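Local structure of ribosomal-protein-alanine acetyltransferase (Clostridium acetobutylicum, 3DNS) at residues V18-L23 against I35-L40; C47-K52 against N82-I87; D89-T94 against V117-F122; L100-E105 against F124-K129. The protein probably transfers an acetyl group to the N-terminal alanine of a ribosomal protein, and is represented here by its N-terminal domain. All blocks are in the same frame, centred on the assembly; numbering follows the deposited sequence.

All four contacts reach one mixed sheet that, with helix 61-78, follows the GNAT acetyltransferase topology. Contact 1 pairs the hairpin strands 21-26 and 31-41 and closes before contact 2 opens. Contact 2 joins the parallel strands 46-53 and 83-89, its centre about 10 Å from that of contact 1, strands 31-41 and 46-53 being neighbours. Contacts 3 and 4 open after contact 2 closes, and their segments alternate; contact 3 sets the loop 89-94 on strand 117-127, which contact 4 shares, with centres about 18 Å apart. Contact 2 reaches both through salt bridges, Arg-50 to Glu-121 and Lys-83 to Glu-105. The contacts thus run from one hairpin through a parallel centre to a second, coupling early and late segments.

Contact 1. Residues V18-L23 against I35-L40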
# COMPACT_ATOMS: atom_id res chain seq x y z
N VAL A 18 -0.93 -14.04 12.94
CA VAL A 18 -0.92 -13.00 13.94
C VAL A 18 -2.25 -12.64 14.56
O VAL A 18 -3.17 -12.22 13.91
CB VAL A 18 -0.40 -11.77 13.32
CG1 VAL A 18 -0.27 -10.73 14.34
CG2 VAL A 18 0.89 -12.03 12.65
N GLU A 19 -2.31 -12.76 15.86
CA GLU A 19 -3.43 -12.31 16.65
C GLU A 19 -3.66 -10.82 16.53
O GLU A 19 -2.72 -10.05 16.50
CB GLU A 19 -3.11 -12.59 18.14
CG GLU A 19 -4.10 -11.98 19.14
CD GLU A 19 -5.46 -12.69 19.15
OE1 GLU A 19 -6.17 -12.69 18.10
OE2 GLU A 19 -5.80 -13.25 20.22
N ARG A 20 -4.94 -10.43 16.51
CA ARG A 20 -5.37 -9.02 16.57
C ARG A 20 -4.90 -8.18 15.39
O ARG A 20 -4.84 -6.97 15.50
CB ARG A 20 -4.97 -8.37 17.91
CG ARG A 20 -5.78 -8.82 19.08
CD ARG A 20 -5.37 -8.04 20.32
NE ARG A 20 -6.06 -8.49 21.50
CZ ARG A 20 -6.26 -7.75 22.59
NH1 ARG A 20 -6.91 -8.27 23.61
NH2 ARG A 20 -5.81 -6.49 22.66
N GLU A 21 -4.61 -8.82 14.26
CA GLU A 21 -4.19 -8.10 13.06
C GLU A 21 -5.08 -8.49 11.87
O GLU A 21 -5.39 -9.68 11.64
CB GLU A 21 -2.72 -8.34 12.75
CG GLU A 21 -2.21 -7.45 11.67
CD GLU A 21 -0.73 -7.74 11.33
OE1 GLU A 21 0.14 -7.86 12.23
OE2 GLU A 21 -0.44 -7.81 10.14
N TYR A 22 -5.49 -7.49 11.12
CA TYR A 22 -6.37 -7.72 9.98
C TYR A 22 -5.84 -6.98 8.80
O TYR A 22 -5.39 -5.84 8.92
CB TYR A 22 -7.79 -7.24 10.24
CG TYR A 22 -8.42 -7.91 11.40
CD1 TYR A 22 -9.35 -8.90 11.23
CD2 TYR A 22 -8.07 -7.53 12.71
CE1 TYR A 22 -9.92 -9.53 12.34
CE2 TYR A 22 -8.62 -8.12 13.77
CZ TYR A 22 -9.54 -9.13 13.61
OH TYR A 22 -10.05 -9.72 14.76
N LEU A 23 -5.98 -7.61 7.65
CA LEU A 23 -5.50 -7.10 6.37
C LEU A 23 -6.67 -6.49 5.63
O LEU A 23 -7.73 -7.16 5.45
CB LEU A 23 -4.95 -8.27 5.57
CG LEU A 23 -4.34 -7.97 4.21
CD1 LEU A 23 -3.00 -7.19 4.41
CD2 LEU A 23 -4.09 -9.30 3.45
N ILE A 35 -5.44 -3.31 10.09
CA ILE A 35 -6.07 -2.93 11.34
C ILE A 35 -5.36 -3.73 12.40
O ILE A 35 -5.10 -4.92 12.20
CB ILE A 35 -7.59 -3.23 11.31
CG1 ILE A 35 -8.34 -2.13 10.54
CG2 ILE A 35 -8.17 -3.35 12.72
CD1 ILE A 35 -9.74 -2.57 10.08
N PHE A 36 -5.02 -3.05 13.51
CA PHE A 36 -4.38 -3.67 14.65
C PHE A 36 -5.21 -3.42 15.86
O PHE A 36 -5.38 -2.27 16.24
CB PHE A 36 -2.97 -3.05 14.89
CG PHE A 36 -2.05 -3.20 13.75
CD1 PHE A 36 -1.24 -4.31 13.62
CD2 PHE A 36 -2.02 -2.26 12.75
CE1 PHE A 36 -0.37 -4.46 12.52
CE2 PHE A 36 -1.16 -2.40 11.69
CZ PHE A 36 -0.34 -3.50 11.57
N ILE A 37 -5.69 -4.47 16.50
CA ILE A 37 -6.46 -4.29 17.75
C ILE A 37 -5.47 -3.99 18.90
O ILE A 37 -4.56 -4.74 19.13
CB ILE A 37 -7.35 -5.50 18.11
CG1 ILE A 37 -8.28 -5.87 16.92
CG2 ILE A 37 -8.17 -5.22 19.39
CD1 ILE A 37 -9.25 -4.81 16.57
N VAL A 38 -5.69 -2.87 19.57
CA VAL A 38 -4.80 -2.30 20.59
C VAL A 38 -5.38 -2.60 21.96
O VAL A 38 -4.65 -3.04 22.84
CB VAL A 38 -4.48 -0.78 20.28
CG1 VAL A 38 -3.78 -0.09 21.40
CG2 VAL A 38 -3.61 -0.67 18.97
N ASP A 39 -6.70 -2.52 22.10
CA ASP A 39 -7.34 -2.74 23.37
C ASP A 39 -8.73 -3.32 23.11
O ASP A 39 -9.46 -2.82 22.28
CB ASP A 39 -7.41 -1.40 24.15
CG ASP A 39 -7.59 -1.56 25.65
OD1 ASP A 39 -7.07 -2.53 26.28
OD2 ASP A 39 -8.21 -0.64 26.22
N LEU A 40 -9.07 -4.38 23.84
CA LEU A 40 -10.36 -5.05 23.71
C LEU A 40 -10.72 -5.51 25.09
O LEU A 40 -9.93 -6.19 25.76
CB LEU A 40 -10.25 -6.23 22.75
CG LEU A 40 -11.46 -7.11 22.46
CD1 LEU A 40 -12.50 -6.25 21.76
CD2 LEU A 40 -11.12 -8.40 21.63
O HOH W 1 -6.79 -5.85 25.27
O HOH W 2 -3.16 -5.93 21.34
O HOH W 3 -2.54 -5.56 17.53
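Arg-20 occupies the third position of a type II turn from Val-18 to Glu-21, with a positive phi of 63°, and its side chain leaves the turn along the facing strand. CG lies anti to the carbonyl carbon (chi1 -73°), and the chain is extended from CG to NE. CB rests 3.7 Å from Ile-37 CB, and CG packs on the same branch point. CD then passes Ile-37 O at 3.6 Å. At the tip, NH1 is 4.0 Å from Leu-40 CB, which lies over one guanidinium face toward its rim, while Val-38 O and water 1 sit at the edge. NH2 donates to water 1 at 2.9 Å, and that water also accepts from Leu-40 N. Water 2 links NH2, by a weak bond, to Ile-37 O.

The backbone evidence is an antiparallel ladder. Ile-37 N donates to Arg-20 O at 2.8 Å, and Tyr-22 pairs with Ile-35 by two bonds, of which Tyr-22 N to Ile-35 O is 2.8 Å long. Glu-21 and Phe-36 form the non-hydrogen-bonded pair between them, side by side, Glu-21 OE1 3.5 Å from Phe-36 CE1 with carboxylate and ring planes 54° apart. On the other face Tyr-22 CE2 meets Ile-37 CG1 at 3.9 Å.

Past the paired residues, Val-38 and Asp-39 both face Met-48 in a classic beta bulge, so the strand deviates where the arginine tip runs. The chemistry implies that the open end of the hairpin is fixed by backbone bonds, then extended by aliphatic packing and water-mediated links around a cation at the partly exposed margin.

Contact 2. Residues C47-K52 against N82-I87; sequences CMFRMK and NKVNII
The Phe-49 ring lies alongside Ile-86, both side chains pointing the same way, so that CZ comes within 3.6 Å of Ile-86 CD1. Its CE2 atom reaches on to Val-84 CG1 at 3.7 Å. This placement follows from the crowded first torsion (chi1 61°), which sets CG between the backbone N and the carbonyl carbon. Phe-71 and Met-72 of helix 61-78 meet the ring from outside the two strands, closing the hydrophobic face.

Beneath these side chains runs a parallel ladder of five backbone hydrogen bonds, alternating between the strands and ending with Met-51 N to Ile-87 O at 2.9 Å. The straightest is Ile-87 N to Phe-49 O, at 2.8 Å and 169°. Strands 46-53 and 83-89, joined through helix 61-78, form a beta-alpha-beta crossover. In GNAT enzymes the parallel pair of this unit splays to admit acetyl-CoA; in the present segments the pairing is unbroken as far as Met-51.

The other face is more polar. Arg-50 bends at chi3 (-79°), bringing NE to 3.7 Å from Ile-87 CG2 and Ile-87 CD1 over one guanidinium face, offset toward its rim. Its NE is held by a salt bridge to Glu-121. Selenomethionine Met-48 lays CG 3.9 Å from Asn-85 CB. Lys-83 NZ donates to Asn-85 OD1 at 3.0 Å in the carbonyl plane, on a lone pair, and both side chains also reach Glu-105.

One face is mainly apolar, with Phe-49, Val-84 and Ile-86 against helix 61-78, whereas the other combines Ile-87 and Met-48 packing with charges met by Glu-121 on the next strand, 117-127, and by Glu-105 on 103-114 beyond it.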
# COMPACT_ATOMS: atom_id res chain seq x y z
N CYS A 47 -13.62 -1.58 22.37
CA CYS A 47 -12.61 -1.99 21.41
C CYS A 47 -11.94 -0.78 20.87
O CYS A 47 -12.63 0.10 20.35
CB CYS A 47 -13.23 -2.76 20.23
SG CYS A 47 -11.97 -3.31 19.05
N MSE A 48 -10.59 -0.73 20.96
CA MSE A 48 -9.76 0.37 20.43
C MSE A 48 -8.77 -0.26 19.48
O MSE A 48 -8.13 -1.23 19.86
CB MSE A 48 -8.98 1.13 21.52
CG MSE A 48 -8.02 2.15 20.97
SE MSE A 48 -7.63 3.59 22.28
CE MSE A 48 -6.76 2.41 23.57
N PHE A 49 -8.70 0.26 18.26
CA PHE A 49 -7.72 -0.22 17.28
C PHE A 49 -7.00 0.88 16.54
O PHE A 49 -7.46 2.04 16.48
CB PHE A 49 -8.33 -1.17 16.28
CG PHE A 49 -9.44 -0.61 15.44
CD1 PHE A 49 -9.19 -0.07 14.22
CD2 PHE A 49 -10.75 -0.70 15.86
CE1 PHE A 49 -10.23 0.38 13.41
CE2 PHE A 49 -11.79 -0.24 15.06
CZ PHE A 49 -11.50 0.31 13.83
N ARG A 50 -5.84 0.50 15.99
CA ARG A 50 -5.03 1.36 15.13
C ARG A 50 -5.24 0.96 13.66
O ARG A 50 -5.13 -0.22 13.33
CB ARG A 50 -3.55 1.26 15.48
CG ARG A 50 -2.68 2.11 14.58
CD ARG A 50 -1.26 2.22 15.12
NE ARG A 50 -1.14 3.20 16.22
CZ ARG A 50 -0.98 2.86 17.49
NH1 ARG A 50 -0.97 1.59 17.85
NH2 ARG A 50 -0.83 3.79 18.41
N MSE A 51 -5.59 1.93 12.81
CA MSE A 51 -5.77 1.63 11.39
C MSE A 51 -4.67 2.29 10.58
O MSE A 51 -4.52 3.48 10.62
CB MSE A 51 -7.10 2.08 10.88
CG MSE A 51 -7.33 1.71 9.41
SE MSE A 51 -9.21 2.11 8.81
CE MSE A 51 -9.03 4.04 8.76
N LYS A 52 -3.85 1.49 9.95
CA LYS A 52 -2.76 1.98 9.12
C LYS A 52 -3.29 1.92 7.70
O LYS A 52 -3.93 0.94 7.30
CB LYS A 52 -1.52 1.11 9.28
CG LYS A 52 -0.89 1.26 10.67
CD LYS A 52 0.48 0.60 10.73
CE LYS A 52 1.13 0.78 12.07
NZ LYS A 52 1.16 2.26 12.35
N ASN A 82 -19.86 -1.73 22.62
CA ASN A 82 -20.60 -0.49 22.86
C ASN A 82 -19.86 0.77 22.39
O ASN A 82 -20.46 1.76 21.93
CB ASN A 82 -20.95 -0.37 24.35
CG ASN A 82 -21.75 0.87 24.65
OD1 ASN A 82 -22.88 1.01 24.20
ND2 ASN A 82 -21.15 1.81 25.34
N LYS A 83 -18.55 0.75 22.57
CA LYS A 83 -17.72 1.88 22.26
C LYS A 83 -16.51 1.40 21.48
O LYS A 83 -15.83 0.44 21.87
CB LYS A 83 -17.26 2.55 23.56
CG LYS A 83 -16.39 3.79 23.39
CD LYS A 83 -17.07 4.95 22.72
CE LYS A 83 -16.02 5.92 22.07
NZ LYS A 83 -15.19 6.58 23.10
N VAL A 84 -16.30 2.05 20.34
CA VAL A 84 -15.18 1.83 19.50
C VAL A 84 -14.31 3.12 19.41
O VAL A 84 -14.81 4.23 19.15
CB VAL A 84 -15.64 1.38 18.10
CG1 VAL A 84 -14.48 1.31 17.13
CG2 VAL A 84 -16.41 -0.01 18.17
N ASN A 85 -13.02 2.96 19.63
CA ASN A 85 -12.02 4.00 19.31
C ASN A 85 -11.03 3.58 18.23
O ASN A 85 -10.64 2.45 18.15
CB ASN A 85 -11.23 4.41 20.55
CG ASN A 85 -11.99 5.34 21.41
OD1 ASN A 85 -12.93 4.91 22.09
ND2 ASN A 85 -11.66 6.63 21.34
N ILE A 86 -10.64 4.55 17.42
CA ILE A 86 -9.76 4.36 16.24
C ILE A 86 -8.61 5.39 16.34
O ILE A 86 -8.82 6.58 16.53
CB ILE A 86 -10.47 4.55 14.94
CG1 ILE A 86 -11.80 3.76 14.94
CG2 ILE A 86 -9.49 4.10 13.81
CD1 ILE A 86 -12.68 3.71 13.56
N ILE A 87 -7.40 4.85 16.28
CA ILE A 87 -6.15 5.59 16.25
C ILE A 87 -5.66 5.53 14.82
O ILE A 87 -5.48 4.43 14.25
CB ILE A 87 -5.09 4.88 17.12
CG1 ILE A 87 -5.57 4.68 18.56
CG2 ILE A 87 -3.78 5.66 17.06
CD1 ILE A 87 -4.67 3.87 19.42

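Contact 3. Residues D89-T94 against V117-F122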
# COMPACT_ATOMS: atom_id res chain seq x y z
N ASP A 89 -2.90 7.74 11.96
CA ASP A 89 -1.90 8.74 11.62
C ASP A 89 -2.64 9.95 11.09
O ASP A 89 -3.64 9.79 10.37
CB ASP A 89 -0.95 8.12 10.57
CG ASP A 89 0.03 9.07 10.02
OD1 ASP A 89 -0.26 10.28 10.01
OD2 ASP A 89 1.12 8.61 9.62
N GLU A 90 -2.17 11.15 11.44
CA GLU A 90 -2.87 12.33 11.05
C GLU A 90 -2.82 12.55 9.53
O GLU A 90 -3.63 13.31 9.01
CB GLU A 90 -2.34 13.57 11.78
CG GLU A 90 -2.81 13.69 13.23
CD GLU A 90 -2.55 15.04 13.81
OE1 GLU A 90 -2.16 15.97 13.07
OE2 GLU A 90 -2.73 15.19 15.02
N GLU A 91 -1.91 11.88 8.82
CA GLU A 91 -1.93 11.90 7.35
C GLU A 91 -3.15 11.31 6.70
O GLU A 91 -3.43 11.63 5.57
CB GLU A 91 -0.72 11.17 6.79
CG GLU A 91 0.53 11.99 7.02
CD GLU A 91 1.66 11.59 6.12
OE1 GLU A 91 1.66 10.44 5.61
OE2 GLU A 91 2.54 12.45 5.93
N VAL A 92 -3.84 10.39 7.38
CA VAL A 92 -5.02 9.73 6.82
C VAL A 92 -6.11 10.79 6.75
O VAL A 92 -6.21 11.67 7.60
CB VAL A 92 -5.49 8.49 7.67
CG1 VAL A 92 -6.79 7.88 7.11
CG2 VAL A 92 -4.36 7.38 7.76
N SER A 93 -6.94 10.68 5.71
CA SER A 93 -7.98 11.68 5.45
C SER A 93 -9.05 11.61 6.53
O SER A 93 -9.69 10.56 6.70
CB SER A 93 -8.59 11.37 4.09
OG SER A 93 -9.68 12.23 3.83
N THR A 94 -9.25 12.70 7.26
CA THR A 94 -10.17 12.70 8.42
C THR A 94 -11.64 12.90 8.00
O THR A 94 -12.60 12.75 8.80
CB THR A 94 -9.77 13.79 9.46
OG1 THR A 94 -10.03 15.08 8.93
CG2 THR A 94 -8.29 13.71 9.80
N VAL A 117 11.26 11.40 11.81
CA VAL A 117 10.46 12.54 12.24
C VAL A 117 9.27 11.98 13.05
O VAL A 117 8.62 10.97 12.64
CB VAL A 117 9.88 13.35 11.02
CG1 VAL A 117 9.35 12.42 9.96
CG2 VAL A 117 8.75 14.27 11.46
N LEU A 118 8.98 12.65 14.16
CA LEU A 118 7.87 12.27 15.02
C LEU A 118 6.56 12.84 14.45
O LEU A 118 6.49 14.03 14.13
CB LEU A 118 8.08 12.79 16.44
CG LEU A 118 9.19 12.23 17.33
CD1 LEU A 118 9.51 13.29 18.44
CD2 LEU A 118 8.80 10.89 17.91
N LYS A 119 5.54 12.00 14.35
CA LYS A 119 4.25 12.45 13.85
C LYS A 119 3.15 12.16 14.88
O LYS A 119 3.32 11.36 15.83
CB LYS A 119 3.95 11.80 12.51
CG LYS A 119 4.73 12.37 11.29
CD LYS A 119 4.74 11.37 10.07
CE LYS A 119 3.43 10.65 9.86
NZ LYS A 119 3.26 9.82 8.60
N ASP A 120 2.01 12.81 14.68
CA ASP A 120 0.89 12.73 15.61
C ASP A 120 -0.12 11.70 15.08
O ASP A 120 -0.12 11.39 13.88
CB ASP A 120 0.20 14.09 15.73
CG ASP A 120 1.12 15.19 16.29
OD1 ASP A 120 2.19 14.92 16.92
OD2 ASP A 120 0.69 16.36 16.14
N GLU A 121 -0.94 11.18 16.01
CA GLU A 121 -2.13 10.40 15.70
C GLU A 121 -3.43 11.02 16.23
O GLU A 121 -3.51 11.56 17.36
CB GLU A 121 -1.96 8.99 16.26
CG GLU A 121 -0.96 8.15 15.50
CD GLU A 121 -0.83 6.75 16.04
OE1 GLU A 121 -0.44 6.61 17.24
OE2 GLU A 121 -1.10 5.78 15.26
N PHE A 122 -4.48 10.91 15.43
CA PHE A 122 -5.84 11.23 15.87
C PHE A 122 -6.47 10.11 16.59
O PHE A 122 -6.23 8.95 16.25
CB PHE A 122 -6.77 11.54 14.71
CG PHE A 122 -6.48 12.81 14.04
CD1 PHE A 122 -6.47 14.01 14.77
CD2 PHE A 122 -6.27 12.86 12.69
CE1 PHE A 122 -6.24 15.23 14.13
CE2 PHE A 122 -6.06 14.04 12.06
CZ PHE A 122 -6.02 15.24 12.77
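Glu-90 laid over Phe-122 is the tight half of this contact, in which the loop 89-94, leading from strand 83-89 to helix 95-99, packs on strand 117-127. Glu-90 CG stands 3.5 Å from the ring centroid, 12° off the normal, a CH-pi contact over the face. Its carboxylate continues the stack, only 9° from the ring plane. Phe-104 meets the Phe-122 ring edge-to-face.

Glu-90 N donates to Asp-120 O at 3.2 Å from above the carbonyl plane, beside the antiparallel non-hydrogen-bonded backbone pair Asp-89 and Glu-121.

The looser, more solvent-facing side is ionic. Lys-119 NZ donates to Asp-89 OD2 in a 2.7 Å salt bridge on the syn lone pair, and makes a longer one, 3.4 Å, to Glu-91 OE1. Glu-114 is a further partner. Asp-89 OD1 accepts from Glu-91 N at 2.6 Å, an Asx turn within the type I turn from Asp-89 to Val-92.

Glu-90 OE2 approaches Asp-120 OD2 to 3.8 Å, so like charges adjoin the Glu-90 to Phe-122 packing; Asp-120 OD1 is bound by Lys-110 N. The acidic cluster probably favours a charged Lys-119, while the Glu-90 to Asp-120 proximity may raise one acid's pKa.

Contact 4. Residues L100-E105 against F124-K129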
# COMPACT_ATOMS: atom_id res chain seq x y z
N LEU A 100 -19.03 10.04 8.71
CA LEU A 100 -19.72 8.89 9.26
C LEU A 100 -20.21 9.17 10.69
O LEU A 100 -20.91 8.35 11.27
CB LEU A 100 -18.83 7.67 9.22
CG LEU A 100 -18.51 7.14 7.84
CD1 LEU A 100 -17.39 6.05 7.95
CD2 LEU A 100 -19.79 6.53 7.21
N GLY A 101 -19.87 10.33 11.26
CA GLY A 101 -20.32 10.67 12.58
C GLY A 101 -19.40 10.34 13.76
O GLY A 101 -19.84 10.41 14.93
N PHE A 102 -18.14 10.01 13.49
CA PHE A 102 -17.18 9.80 14.59
C PHE A 102 -16.85 11.11 15.27
O PHE A 102 -16.70 12.12 14.62
CB PHE A 102 -15.86 9.25 14.10
CG PHE A 102 -15.90 7.85 13.64
CD1 PHE A 102 -15.55 6.83 14.50
CD2 PHE A 102 -16.23 7.55 12.34
CE1 PHE A 102 -15.60 5.52 14.11
CE2 PHE A 102 -16.24 6.20 11.91
CZ PHE A 102 -15.91 5.20 12.81
N ALA A 103 -16.66 11.04 16.59
CA ALA A 103 -16.11 12.16 17.37
C ALA A 103 -14.56 12.14 17.37
O ALA A 103 -13.92 11.09 17.42
CB ALA A 103 -16.67 12.10 18.83
N PHE A 104 -13.95 13.32 17.32
CA PHE A 104 -12.53 13.48 17.62
C PHE A 104 -12.39 13.45 19.13
O PHE A 104 -12.89 14.35 19.80
CB PHE A 104 -12.06 14.87 17.13
CG PHE A 104 -11.72 14.93 15.65
CD1 PHE A 104 -10.42 14.70 15.21
CD2 PHE A 104 -12.67 15.28 14.71
CE1 PHE A 104 -10.06 14.84 13.85
CE2 PHE A 104 -12.32 15.39 13.32
CZ PHE A 104 -11.01 15.17 12.92
N GLU A 105 -11.75 12.43 19.68
CA GLU A 105 -11.67 12.32 21.13
C GLU A 105 -10.33 12.77 21.66
O GLU A 105 -10.22 13.10 22.82
CB GLU A 105 -12.05 10.91 21.61
CG GLU A 105 -13.51 10.64 21.26
CD GLU A 105 -14.11 9.41 21.91
OE1 GLU A 105 -15.33 9.27 21.76
OE2 GLU A 105 -13.41 8.61 22.58
N PHE A 124 -10.24 8.91 17.25
CA PHE A 124 -11.67 9.03 16.94
C PHE A 124 -12.53 8.09 17.77
O PHE A 124 -12.10 7.01 18.08
CB PHE A 124 -11.89 8.72 15.47
CG PHE A 124 -11.37 9.74 14.58
CD1 PHE A 124 -12.08 10.89 14.35
CD2 PHE A 124 -10.20 9.55 13.90
CE1 PHE A 124 -11.58 11.87 13.51
CE2 PHE A 124 -9.71 10.54 13.04
CZ PHE A 124 -10.40 11.69 12.86
N GLY A 125 -13.77 8.45 18.09
CA GLY A 125 -14.60 7.51 18.83
C GLY A 125 -16.03 7.48 18.31
O GLY A 125 -16.51 8.46 17.72
N MSE A 126 -16.68 6.32 18.50
CA MSE A 126 -18.09 6.15 18.18
C MSE A 126 -18.69 5.11 19.10
O MSE A 126 -18.11 4.06 19.32
CB MSE A 126 -18.27 5.72 16.71
CG MSE A 126 -19.69 5.39 16.35
SE MSE A 126 -19.97 5.05 14.44
CE MSE A 126 -19.57 6.81 13.69
N ASP A 127 -19.84 5.42 19.64
CA ASP A 127 -20.60 4.42 20.42
C ASP A 127 -21.80 3.84 19.65
O ASP A 127 -22.16 4.36 18.58
CB ASP A 127 -20.93 4.93 21.83
CG ASP A 127 -21.92 6.02 21.86
OD1 ASP A 127 -22.64 6.27 20.87
OD2 ASP A 127 -21.97 6.67 22.90
N TYR A 128 -22.37 2.75 20.18
CA TYR A 128 -23.50 2.07 19.54
C TYR A 128 -24.68 3.03 19.31
O TYR A 128 -25.26 3.07 18.21
CB TYR A 128 -23.96 0.85 20.38
CG TYR A 128 -24.99 -0.05 19.74
CD1 TYR A 128 -24.60 -1.24 19.11
CD2 TYR A 128 -26.35 0.25 19.81
CE1 TYR A 128 -25.53 -2.08 18.54
CE2 TYR A 128 -27.32 -0.59 19.24
CZ TYR A 128 -26.90 -1.76 18.60
OH TYR A 128 -27.85 -2.60 18.03
N LYS A 129 -25.03 3.80 20.33
CA LYS A 129 -26.11 4.78 20.20
C LYS A 129 -25.91 5.65 18.96
O LYS A 129 -26.83 5.86 18.16
CB LYS A 129 -26.08 5.69 21.40
CG LYS A 129 -26.62 5.08 22.65
CD LYS A 129 -27.05 6.16 23.66
CE LYS A 129 -25.97 6.48 24.71
NZ LYS A 129 -26.62 6.94 26.00
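Glu-105 OE2 is the best-held polar atom here, gripped twice, by a salt bridge from Lys-83 NZ and a hydrogen bond from Asn-85 ND2. Glu-105 lies in an antiparallel beta hairpin, strands 103-114 and 117-127, the last hairpin of the GNAT-type fold. Its extended chain crosses Gly-125, so that OE1 lies 3.5 Å from Gly-125 CA, where no side chain intervenes.

Between the strands, Ala-103 O takes one hydrogen bond, from Gly-125 N at 2.7 Å, plus a CA-H...O contact from Phe-124 CA at 3.1 Å. The return bond, Ala-103 N to Gly-125 O at 2.8 Å, completes the hydrogen-bonded pair.

Phe-104 and Phe-124 follow as the non-hydrogen-bonded pair, on one face. The edge of Phe-124 is directed at the face of Phe-104, centroids 4.4 Å apart with planes at 52°, a tilted edge-to-face pair. Phe-97 stacks on Phe-124 from outside.

At the other end, the helix before this hairpin closes at Gly-101 in a Schellman motif with phi 94°, and the chain turns to Phe-102. Asp-127, at the N-cap of helix 128-132, has OD1 bonded to Asn-130 N. Selenomethionine Met-126, just before Asp-127, makes a Met-aromatic contact with Phe-102, just after Gly-101. Anti at chi1 (174°) and bent at chi3, it places SE 4.5 Å from the Phe-102 ring centroid, over the face. Its methyl sits nearer, CE being 3.7 Å from that centroid and over the ring centre. Met-126 CB touches the ring at Phe-102 CD1, the two side chains crossing at about a right angle, and CE lies 3.2 Å from Leu-100 O.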